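Local coordinates for protein putative laminarinase (Phanerochaete chrysosporium, PDB 2W39) that probably hydrolyses beta-glucans such as laminarin and lichenin, as an extracellular family 16 glycoside hydrolase of a white-rot fungus, at residues N32-Q36 against A37-A41; G206-N210 against D211-G215. One frame throughout, in Å; residues are numbered along the deposited sequence.

Contact 1: residues N32-Q36 against A37-A41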
# COMPACT_ATOMS: atom_id res chain seq x y z
N ASN A 32 10.82 12.23 6.87
CA ASN A 32 10.43 12.74 8.17
C ASN A 32 8.91 12.61 8.26
O ASN A 32 8.18 13.41 7.66
CB ASN A 32 10.87 14.19 8.35
CG ASN A 32 10.59 14.69 9.74
OD1 ASN A 32 11.02 14.10 10.72
ND2 ASN A 32 9.87 15.79 9.84
N TYR A 33 8.45 11.58 8.97
CA TYR A 33 7.02 11.35 9.11
C TYR A 33 6.47 12.30 10.17
O TYR A 33 6.85 12.24 11.33
CB TYR A 33 6.79 9.92 9.53
CG TYR A 33 6.80 8.90 8.42
CD1 TYR A 33 6.16 9.13 7.19
CD2 TYR A 33 7.39 7.64 8.62
CE1 TYR A 33 6.12 8.14 6.19
CE2 TYR A 33 7.35 6.66 7.63
CZ TYR A 33 6.69 6.91 6.44
OH TYR A 33 6.59 5.95 5.45
N VAL A 34 5.56 13.17 9.75
CA VAL A 34 5.00 14.19 10.63
C VAL A 34 3.67 13.77 11.22
O VAL A 34 2.98 12.91 10.68
CB VAL A 34 4.89 15.55 9.90
CG1 VAL A 34 6.27 16.02 9.44
CG2 VAL A 34 3.91 15.49 8.74
N ASP A 35 3.32 14.36 12.35
CA ASP A 35 2.04 14.09 12.97
C ASP A 35 0.89 14.78 12.24
O ASP A 35 1.10 15.52 11.28
CB ASP A 35 2.06 14.37 14.50
CG ASP A 35 1.90 15.83 14.86
OD1 ASP A 35 1.73 16.07 16.07
OD2 ASP A 35 1.97 16.72 13.99
N GLN A 36 -0.32 14.53 12.69
CA GLN A 36 -1.48 15.03 11.98
C GLN A 36 -1.54 16.56 11.95
O GLN A 36 -1.80 17.15 10.90
CB GLN A 36 -2.72 14.46 12.64
CG GLN A 36 -3.98 14.82 11.98
CD GLN A 36 -5.02 13.74 12.20
OE1 GLN A 36 -4.72 12.53 12.20
NE2 GLN A 36 -6.25 14.16 12.40
N ALA A 37 -1.31 17.20 13.10
CA ALA A 37 -1.38 18.66 13.16
C ALA A 37 -0.35 19.26 12.20
O ALA A 37 -0.63 20.20 11.46
CB ALA A 37 -1.14 19.16 14.59
N THR A 38 0.85 18.69 12.20
CA THR A 38 1.92 19.20 11.35
C THR A 38 1.59 18.98 9.88
O THR A 38 1.77 19.88 9.05
CB THR A 38 3.25 18.56 11.73
OG1 THR A 38 3.52 18.83 13.11
CG2 THR A 38 4.40 19.12 10.90
N ALA A 39 1.08 17.79 9.56
CA ALA A 39 0.69 17.49 8.18
C ALA A 39 -0.36 18.45 7.66
O ALA A 39 -0.27 18.93 6.52
CB ALA A 39 0.18 16.06 8.07
N LEU A 40 -1.36 18.74 8.49
CA LEU A 40 -2.41 19.66 8.07
C LEU A 40 -1.88 21.08 7.89
O LEU A 40 -2.18 21.73 6.89
CB LEU A 40 -3.57 19.62 9.06
CG LEU A 40 -4.39 18.32 9.03
CD1 LEU A 40 -5.32 18.26 10.23
CD2 LEU A 40 -5.19 18.18 7.73
N ALA A 41 -1.04 21.52 8.82
CA ALA A 41 -0.50 22.88 8.77
C ALA A 41 0.38 23.07 7.54
O ALA A 41 0.46 24.17 6.98
CB ALA A 41 0.30 23.18 10.02

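Contact 2: residues G206-N210 against D211-G215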
# COMPACT_ATOMS: atom_id res chain seq x y z
N GLY A 206 -13.82 -2.21 -18.08
CA GLY A 206 -15.21 -2.47 -18.45
C GLY A 206 -15.87 -3.48 -17.53
O GLY A 206 -17.11 -3.54 -17.46
N ASN A 207 -15.05 -4.24 -16.80
CA ASN A 207 -15.47 -5.39 -16.02
C ASN A 207 -15.30 -5.24 -14.51
O ASN A 207 -15.31 -6.24 -13.79
CB ASN A 207 -14.74 -6.67 -16.49
CG ASN A 207 -13.25 -6.67 -16.16
OD1 ASN A 207 -12.60 -7.73 -16.19
ND2 ASN A 207 -12.68 -5.51 -15.87
N VAL A 208 -15.15 -4.02 -14.01
CA VAL A 208 -15.04 -3.82 -12.56
C VAL A 208 -16.38 -4.16 -11.87
O VAL A 208 -17.43 -3.63 -12.24
CB VAL A 208 -14.55 -2.38 -12.20
CG1 VAL A 208 -15.43 -1.26 -12.74
CG2 VAL A 208 -14.37 -2.23 -10.68
N PRO A 209 -16.35 -5.05 -10.86
CA PRO A 209 -17.57 -5.33 -10.12
C PRO A 209 -18.20 -4.06 -9.54
O PRO A 209 -17.51 -3.24 -8.94
CB PRO A 209 -17.10 -6.26 -8.99
CG PRO A 209 -15.92 -6.96 -9.60
CD PRO A 209 -15.22 -5.88 -10.39
N ASN A 210 -19.51 -3.93 -9.69
CA ASN A 210 -20.20 -2.78 -9.11
C ASN A 210 -19.94 -2.65 -7.60
O ASN A 210 -19.81 -1.55 -7.07
CB ASN A 210 -21.69 -2.83 -9.42
CG ASN A 210 -22.39 -1.57 -9.03
OD1 ASN A 210 -22.51 -0.63 -9.84
ND2 ASN A 210 -22.82 -1.50 -7.79
N ASP A 211 -19.87 -3.79 -6.91
CA ASP A 211 -19.59 -3.80 -5.47
C ASP A 211 -18.33 -2.99 -5.14
O ASP A 211 -18.28 -2.27 -4.14
CB ASP A 211 -19.30 -5.22 -5.00
CG ASP A 211 -20.53 -6.07 -4.83
OD1 ASP A 211 -21.67 -5.56 -4.98
OD2 ASP A 211 -20.33 -7.26 -4.53
N ILE A 212 -17.31 -3.16 -5.97
CA ILE A 212 -16.04 -2.47 -5.78
C ILE A 212 -16.14 -1.01 -6.23
O ILE A 212 -15.73 -0.11 -5.51
CB ILE A 212 -14.91 -3.20 -6.54
CG1 ILE A 212 -14.59 -4.54 -5.85
CG2 ILE A 212 -13.66 -2.33 -6.67
CD1 ILE A 212 -13.61 -5.41 -6.60
N ALA A 213 -16.69 -0.79 -7.43
CA ALA A 213 -16.66 0.53 -8.04
C ALA A 213 -17.56 1.55 -7.34
O ALA A 213 -17.19 2.71 -7.21
CB ALA A 213 -17.00 0.42 -9.51
N SER A 214 -18.73 1.11 -6.88
CA SER A 214 -19.72 2.03 -6.31
C SER A 214 -19.86 2.01 -4.80
O SER A 214 -20.52 2.88 -4.23
CB SER A 214 -21.08 1.79 -6.94
OG SER A 214 -21.04 2.28 -8.26
N GLY A 215 -19.28 1.01 -4.16
CA GLY A 215 -19.30 0.95 -2.71
C GLY A 215 -20.65 0.88 -2.02
O GLY A 215 -20.88 1.61 -1.07
O HOH W 1 -23.32 -3.93 -6.43

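Contact 1: residues N32-Q36 against A37-A41
D35 and T38 meet through one carboxylate oxygen. D35 OD2 accepts a hydrogen bond from T38 N at 2.9 Å (N-H...O angle 159°), nearly in line with its C-O bond. It also accepts from T38 OG1 at 2.8 Å, on the syn side and 33° out of the carboxylate plane. The two donors come from opposite faces of that plane, which probably limits carboxylate rotation. With CG lodged between the backbone N and the carbonyl carbon (chi1 80°), the acid folds back over the first turn. D35 is thus the N-cap of helix 36-41, where its negative charge probably interacts favourably with the helix dipole. With an alanine in place of D35, the T38 amide and hydroxyl would probably lose the acceptor they share, and the first turn its cap.

Backbone bonding is helical, i to i+4: A39 N to D35 O at 2.8 Å and L40 N to Q36 O at 2.9 Å.

The apolar part falls to V34. Its CB lies 3.7 Å from T38 CG2, the two side chains crossing at about a right angle, while V34 CG2 lies 3.8 Å from A39 CB.

V34 and A39 both rest on V72 of strand 69-76, which pairs in parallel with strand 31-33, while Q36 NE2 hydrogen-bonds to L15 O and Q36 OE1 to H20 ND1, tying the helix start to helix 14-17 and strand 18-20.

Contact 2: residues G206-N210 against D211-G215
V208 carries its CG2 methyl anti to the backbone N, which brings it to 3.9 Å from A213 CB and to 4.1 Å from I212 CG2. N210 likewise has CG anti to N (chi1 -171°), running its amide alongside the helix to S214, with N210 OD1 3.6 Å from S214 OG.

P209 and I212 lie side by side and point the same way, the proline ring meeting the isoleucine end at 4.1 Å between P209 CG and I212 CD1. The helix 210-214 starts here, with P209 at its N-cap position. The P209 carbonyl opens the helical bonding: A213 N reaches P209 O at 3.0 Å with an N-H...O angle of 164°, whereas I212 N makes only a weak bond to the same oxygen, its angle being 127°. S214 N then bonds to N210 O, and G215, at a positive phi that favours glycine, is the residue where the chain leaves helical geometry.

Beneath the turn, V208 and I212 both lie on F201 of strand 195-202 and on W186 of strand 185-191, so the apolar side is seated on the sheet. On the polar side a water accepts from N210 ND2 at 2.8 Å and donates to D211 OD1 at 2.7 Å; the other oxygen, D211 OD2, takes the backbone N of N220 and the indole NE1 of W224.

Overall arrangement
Both contacts take in a short helix and the residue that caps or precedes its start, each about 20 Å from the chain centre, but they share no element: their centres are 34 Å apart and their nearest atoms about 24 Å. Contact 1 is partly buried and joins the mixed sheet through strands 31-33 and 69-76; contact 2 is a surface contact set on strands 185-191 and 195-202 of an antiparallel sheet. Their chemistry differs accordingly. In 32-41 an acidic side chain caps the helix, whereas in 206-215 a proline occupies that position, and the aspartate second in the helix bonds to N220 of strand 218-220, to W224 in a loop, and to water.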